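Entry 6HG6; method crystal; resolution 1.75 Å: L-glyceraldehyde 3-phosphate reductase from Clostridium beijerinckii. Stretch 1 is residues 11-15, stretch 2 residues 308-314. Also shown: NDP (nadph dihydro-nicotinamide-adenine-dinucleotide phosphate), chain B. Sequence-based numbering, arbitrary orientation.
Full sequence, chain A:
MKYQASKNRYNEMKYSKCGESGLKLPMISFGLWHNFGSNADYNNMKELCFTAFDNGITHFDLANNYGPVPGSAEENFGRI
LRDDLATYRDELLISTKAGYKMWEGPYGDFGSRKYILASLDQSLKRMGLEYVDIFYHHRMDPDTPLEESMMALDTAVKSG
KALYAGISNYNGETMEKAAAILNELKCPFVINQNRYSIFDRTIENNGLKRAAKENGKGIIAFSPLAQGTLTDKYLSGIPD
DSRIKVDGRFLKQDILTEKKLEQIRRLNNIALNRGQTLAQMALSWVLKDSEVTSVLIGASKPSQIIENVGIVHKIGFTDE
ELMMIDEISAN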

ATOM      1  N   ASN A  11      13.886   4.182  15.786  1.00 31.27           N
ATOM      2  CA  ASN A  11      15.360   4.310  15.665  1.00 33.73           C
ATOM      3  C   ASN A  11      15.896   3.993  14.268  1.00 34.38           C
ATOM      4  O   ASN A  11      16.959   4.556  13.937  1.00 34.85           O
ATOM      5  CB  ASN A  11      16.039   3.455  16.720  1.00 36.33           C
ATOM      6  CG  ASN A  11      15.832   4.083  18.079  1.00 38.39           C
ATOM      7  OD1 ASN A  11      16.252   3.545  19.104  1.00 44.12           O
ATOM      8  ND2 ASN A  11      15.247   5.259  18.074  1.00 37.51           N
ATOM      9  N   GLU A  12      15.226   3.170  13.466  1.00 33.68           N
ATOM     10  CA  GLU A  12      15.827   2.681  12.194  1.00 35.65           C
ATOM     11  C   GLU A  12      14.978   3.016  10.981  1.00 32.94           C
ATOM     12  O   GLU A  12      15.543   3.343   9.935  1.00 33.11           O
ATOM     13  CB  GLU A  12      15.970   1.159  12.238  1.00 39.17           C
ATOM     14  CG  GLU A  12      16.977   0.682  13.269  1.00 43.41           C
ATOM     15  CD  GLU A  12      18.416   0.942  12.875  1.00 48.71           C
ATOM     16  OE1 GLU A  12      19.227   1.138  13.793  1.00 54.10           O
ATOM     17  OE2 GLU A  12      18.735   0.899  11.646  1.00 54.70           O
ATOM     18  N   MET A  13      13.663   2.880  11.091  1.00 30.39           N
ATOM     19  CA  MET A  13      12.791   3.073   9.921  1.00 28.22           C
ATOM     20  C   MET A  13      13.009   4.491   9.380  1.00 28.32           C
ATOM     21  O   MET A  13      13.251   5.399  10.167  1.00 27.68           O
ATOM     22  CB  MET A  13      11.325   2.857  10.332  1.00 27.25           C
ATOM     23  CG  MET A  13      10.368   3.056   9.228  1.00 25.30           C
ATOM     24  SD  MET A  13      10.658   2.145   7.694  1.00 26.05           S
ATOM     25  CE  MET A  13      10.673   0.435   8.226  1.00 28.32           C
ATOM     26  N   LYS A  14      12.944   4.683   8.075  1.00 28.50           N
ATOM     27  CA  LYS A  14      12.938   6.035   7.460  1.00 29.09           C
ATOM     28  C   LYS A  14      11.504   6.397   7.068  1.00 26.15           C
ATOM     29  O   LYS A  14      10.718   5.493   6.754  1.00 24.49           O
ATOM     30  CB  LYS A  14      13.890   6.073   6.274  1.00 33.06           C
ATOM     31  CG  LYS A  14      15.344   5.858   6.678  1.00 38.16           C
ATOM     32  CD  LYS A  14      16.323   6.140   5.553  1.00 42.68           C
ATOM     33  CE  LYS A  14      17.758   6.090   6.013  1.00 46.54           C
ATOM     34  NZ  LYS A  14      18.674   6.151   4.853  1.00 52.00           N
ATOM     35  N   TYR A  15      11.177   7.685   7.115  1.00 24.55           N
ATOM     36  CA  TYR A  15       9.832   8.250   6.850  1.00 23.28           C
ATOM     37  C   TYR A  15       9.957   9.257   5.719  1.00 23.78           C
ATOM     38  O   TYR A  15      10.955  10.020   5.701  1.00 25.84           O
ATOM     39  CB  TYR A  15       9.228   8.860   8.126  1.00 22.81           C
ATOM     40  CG  TYR A  15       9.090   7.826   9.212  1.00 22.29           C
ATOM     41  CD1 TYR A  15       7.970   7.014   9.305  1.00 20.72           C
ATOM     42  CD2 TYR A  15      10.118   7.621  10.118  1.00 23.19           C
ATOM     43  CE1 TYR A  15       7.907   6.006  10.249  1.00 20.72           C
ATOM     44  CE2 TYR A  15      10.076   6.608  11.060  1.00 23.17           C
ATOM     45  CZ  TYR A  15       8.942   5.809  11.138  1.00 22.01           C
ATOM     46  OH  TYR A  15       8.963   4.813  12.075  1.00 22.11           O
ATOM     47  N   ASN A 308      12.298  -7.749   5.923  1.00 39.79           N
ATOM     48  CA  ASN A 308      11.990  -6.747   4.881  1.00 38.73           C
ATOM     49  C   ASN A 308      12.374  -5.339   5.332  1.00 37.03           C
ATOM     50  O   ASN A 308      12.650  -4.543   4.449  1.00 36.44           O
ATOM     51  CB  ASN A 308      10.515  -6.744   4.494  1.00 38.65           C
ATOM     52  CG  ASN A 308      10.075  -7.962   3.720  1.00 39.51           C
ATOM     53  OD1 ASN A 308      10.906  -8.803   3.337  1.00 42.40           O
ATOM     54  ND2 ASN A 308       8.756  -8.055   3.526  1.00 38.61           N
ATOM     55  N   VAL A 309      12.397  -5.037   6.633  1.00 36.58           N
ATOM     56  CA  VAL A 309      12.577  -3.613   7.058  1.00 35.85           C
ATOM     57  C   VAL A 309      14.037  -3.179   6.861  1.00 37.66           C
ATOM     58  O   VAL A 309      14.249  -1.973   6.831  1.00 38.06           O
ATOM     59  CB  VAL A 309      12.046  -3.289   8.465  1.00 34.65           C
ATOM     60  CG1 VAL A 309      10.517  -3.314   8.469  1.00 33.69           C
ATOM     61  CG2 VAL A 309      12.644  -4.140   9.568  1.00 35.49           C
ATOM     62  N   GLY A 310      14.995  -4.090   6.687  1.00 40.38           N
ATOM     63  CA  GLY A 310      16.389  -3.693   6.388  1.00 42.53           C
ATOM     64  C   GLY A 310      16.508  -3.023   5.015  1.00 43.19           C
ATOM     65  O   GLY A 310      17.422  -2.257   4.806  1.00 47.78           O
ATOM     66  N   ILE A 311      15.599  -3.295   4.098  1.00 43.80           N
ATOM     67  CA  ILE A 311      15.707  -2.913   2.655  1.00 44.62           C
ATOM     68  C   ILE A 311      15.712  -1.397   2.494  1.00 46.38           C
ATOM     69  O   ILE A 311      16.395  -0.920   1.555  1.00 47.83           O
ATOM     70  CB  ILE A 311      14.589  -3.567   1.840  1.00 43.74           C
ATOM     71  CG1 ILE A 311      13.220  -2.947   2.142  1.00 42.43           C
ATOM     72  CG2 ILE A 311      14.580  -5.066   2.062  1.00 44.35           C
ATOM     73  CD1 ILE A 311      12.917  -1.705   1.324  1.00 42.04           C
ATOM     74  N   VAL A 312      15.001  -0.672   3.373  1.00 45.68           N
ATOM     75  CA  VAL A 312      14.927   0.827   3.359  1.00 44.61           C
ATOM     76  C   VAL A 312      16.348   1.413   3.455  1.00 45.66           C
ATOM     77  O   VAL A 312      16.481   2.623   3.197  1.00 44.12           O
ATOM     78  CB  VAL A 312      14.014   1.421   4.465  1.00 43.50           C
ATOM     79  CG1 VAL A 312      12.671   0.723   4.497  1.00 43.00           C
ATOM     80  CG2 VAL A 312      14.644   1.387   5.854  1.00 43.98           C
ATOM     81  N   HIS A 313      17.358   0.610   3.807  1.00 46.58           N
ATOM     82  CA  HIS A 313      18.768   1.090   3.951  1.00 49.06           C
ATOM     83  C   HIS A 313      19.652   0.709   2.753  1.00 48.17           C
ATOM     84  O   HIS A 313      20.841   0.990   2.818  1.00 47.84           O
ATOM     85  CB  HIS A 313      19.352   0.598   5.276  1.00 51.82           C
ATOM     86  CG  HIS A 313      18.626   1.206   6.416  1.00 53.73           C
ATOM     87  ND1 HIS A 313      17.630   0.534   7.094  1.00 57.32           N
ATOM     88  CD2 HIS A 313      18.659   2.463   6.909  1.00 55.55           C
ATOM     89  CE1 HIS A 313      17.115   1.341   8.006  1.00 57.61           C
ATOM     90  NE2 HIS A 313      17.738   2.531   7.916  1.00 57.33           N
ATOM     91  N   LYS A 314      19.080   0.144   1.684  1.00 45.80           N
ATOM     92  CA  LYS A 314      19.814  -0.252   0.455  1.00 45.91           C
ATOM     93  C   LYS A 314      18.958   0.064  -0.778  1.00 42.75           C
ATOM     94  O   LYS A 314      18.785  -0.830  -1.646  1.00 42.31           O
ATOM     95  CB  LYS A 314      20.168  -1.746   0.482  1.00 48.42           C
ATOM     96  CG  LYS A 314      21.115  -2.189   1.582  1.00 50.70           C
ATOM     97  CD  LYS A 314      21.651  -3.567   1.344  1.00 52.83           C
ATOM     98  CE  LYS A 314      22.327  -4.156   2.562  1.00 54.18           C
ATOM     99  NZ  LYS A 314      22.936  -5.463   2.222  1.00 56.34           N
TER
HETATM  100  PA  NDP B 401       3.926  -8.354  -1.513  0.70 32.74           P
HETATM  101  O1A NDP B 401       4.147  -8.280  -2.987  0.70 23.24           O
HETATM  102  O2A NDP B 401       4.814  -7.716  -0.494  0.70 27.82           O
HETATM  103  O5B NDP B 401       3.649  -9.880  -1.085  0.70 30.48           O
HETATM  104  C5B NDP B 401       3.425 -10.198   0.315  0.70 32.03           C
HETATM  105  C4B NDP B 401       3.591 -11.680   0.524  0.70 32.06           C
HETATM  106  O4B NDP B 401       4.910 -12.056   0.050  0.70 32.09           O
HETATM  107  C3B NDP B 401       3.525 -12.187   1.971  0.70 33.54           C
HETATM  108  O3B NDP B 401       2.204 -12.500   2.405  0.70 31.87           O
HETATM  109  C2B NDP B 401       4.394 -13.435   1.885  0.70 34.23           C
HETATM  110  O2B NDP B 401       3.599 -14.460   1.297  0.70 38.68           O
HETATM  111  C1B NDP B 401       5.489 -13.000   0.919  0.70 33.78           C
HETATM  112  N9A NDP B 401       6.653 -12.363   1.524  0.70 34.83           N
HETATM  113  C8A NDP B 401       6.703 -11.151   2.168  0.70 35.78           C
HETATM  114  N7A NDP B 401       7.908 -10.815   2.557  0.70 35.30           N
HETATM  115  C5A NDP B 401       8.707 -11.871   2.142  0.70 34.90           C
HETATM  116  C6A NDP B 401      10.090 -12.114   2.255  0.70 36.26           C
HETATM  117  N6A NDP B 401      10.940 -11.276   2.842  0.70 36.27           N
HETATM  118  N1A NDP B 401      10.572 -13.267   1.721  0.70 38.21           N
HETATM  119  C2A NDP B 401       9.709 -14.105   1.130  0.70 38.31           C
HETATM  120  N3A NDP B 401       8.395 -13.977   0.959  0.70 37.78           N
HETATM  121  C4A NDP B 401       7.948 -12.826   1.492  0.70 37.21           C
HETATM  122  O3  NDP B 401       2.495  -7.665  -1.209  0.70 32.63           O
HETATM  123  PN  NDP B 401       0.964  -8.057  -1.461  0.70 33.41           P
HETATM  124  O1N NDP B 401       0.544  -8.936  -0.330  0.70 33.60           O
HETATM  125  O2N NDP B 401       0.735  -8.495  -2.871  0.70 35.28           O
HETATM  126  O5D NDP B 401       0.277  -6.609  -1.278  0.70 32.55           O
HETATM  127  C5D NDP B 401       0.691  -5.806  -0.143  0.70 29.31           C
HETATM  128  C4D NDP B 401      -0.421  -4.849   0.218  0.70 23.55           C
HETATM  129  O4D NDP B 401      -0.681  -3.981  -0.900  0.70 27.34           O
HETATM  130  C3D NDP B 401      -1.788  -5.465   0.500  0.70 25.75           C
HETATM  131  O3D NDP B 401      -1.825  -6.026   1.805  0.70 26.41           O
HETATM  132  C2D NDP B 401      -2.679  -4.230   0.319  0.70 25.29           C
HETATM  133  O2D NDP B 401      -2.630  -3.423   1.466  0.70 21.22           O
HETATM  134  C1D NDP B 401      -2.025  -3.527  -0.867  0.70 27.84           C
HETATM  135  N1N NDP B 401      -2.683  -3.860  -2.155  0.70 28.84           N
HETATM  136  C2N NDP B 401      -3.411  -2.900  -2.816  0.70 30.28           C
HETATM  137  C3N NDP B 401      -4.259  -3.199  -3.847  0.70 30.20           C
HETATM  138  C7N NDP B 401      -5.025  -2.086  -4.512  0.70 30.62           C
HETATM  139  O7N NDP B 401      -4.982  -0.925  -4.063  0.70 25.81           O
HETATM  140  N7N NDP B 401      -5.761  -2.414  -5.573  0.70 24.74           N
HETATM  141  C4N NDP B 401      -4.367  -4.643  -4.256  0.70 32.33           C
HETATM  142  C5N NDP B 401      -3.393  -5.554  -3.618  0.70 31.83           C
HETATM  143  C6N NDP B 401      -2.567  -5.131  -2.687  0.70 29.55           C
HETATM  144  P2B NDP B 401       3.903 -15.982   1.748  0.70 39.52           P
HETATM  145  O1X NDP B 401       4.475 -16.086   3.148  0.70 39.29           O
HETATM  146  O2X NDP B 401       2.553 -16.673   1.638  0.70 41.67           O
HETATM  147  O3X NDP B 401       4.887 -16.439   0.681  0.70 44.74           O

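Residues 11-15 pack against residues 308-314, nearly three hundred positions later in the same chain, through a small contact that buries 284 Å² counted over both sides. Three residues of stretch 1, Glu-12, Met-13 and Lys-14, meet three of stretch 2, Val-309, Val-312 and His-313. Asn-11, at the start, is exposed and out of reach of the other stretch.

Glu-12 makes its closest approach through the backbone: its carbonyl O lies 3.1 Å from NE2 of His-313, at the edge of the imidazole and near the ring plane. The geometry does not settle whether this is a hydrogen bond. The CA-to-CB bond of Glu-12 points sideways, but with chi1 and chi2 both m the chain bends so that its end comes nearer, bringing OE2 to 4.0 Å from CE1 of His-313. Both residues are exposed, a setting that suits their polar groups.

Met-13 supplies the apolar part of the contact. Its CA-to-CB bond points away from stretch 2, yet the t, p, p conformation folds the flexible thioether chain back, so that CE reaches 3.8 Å from CG1 of Val-309 and SD 4.0 Å from CG1 of Val-312. Both valines direct their CA-to-CB bonds toward stretch 1 and offer compact, branched methyl surfaces. Met-13 and Val-312 are buried, as befits side chains with no strongly polar group, whereas Val-309 remains partly exposed.

Lys-14 returns the contact to solvent. The CA of Lys-14 is 6.9 Å from the CA of Val-312, the nearest such pair across the stretches, and the CA-to-CB bond of Lys-14 points toward stretch 2. After an m chi1, the remaining torsions are all t, and the extended chain lays its methylenes along the partner: CD is 4.2 Å from the carbonyl O of Val-312, and CE 3.8 Å from CD2 of His-313, approaching the ring obliquely. The aliphatic portion thus provides packing surface while the residue as a whole stays exposed.

Tyr-15 turns out of reach, its OH hydrogen-bonded elsewhere in the structure.

Val-312 and His-313 present their side chains from a short 3-10 segment, with Val-309 just before it; the backbone hydrogen bond from His-313 N to Gly-310 O (3.0 Å) helps hold the turn. Asn-308 takes no part in the contact between stretches; its amide instead pairs with the NADPH adenine, ND2 donating to N7A at 3.0 Å and OD1 accepting from N6A at 2.5 Å.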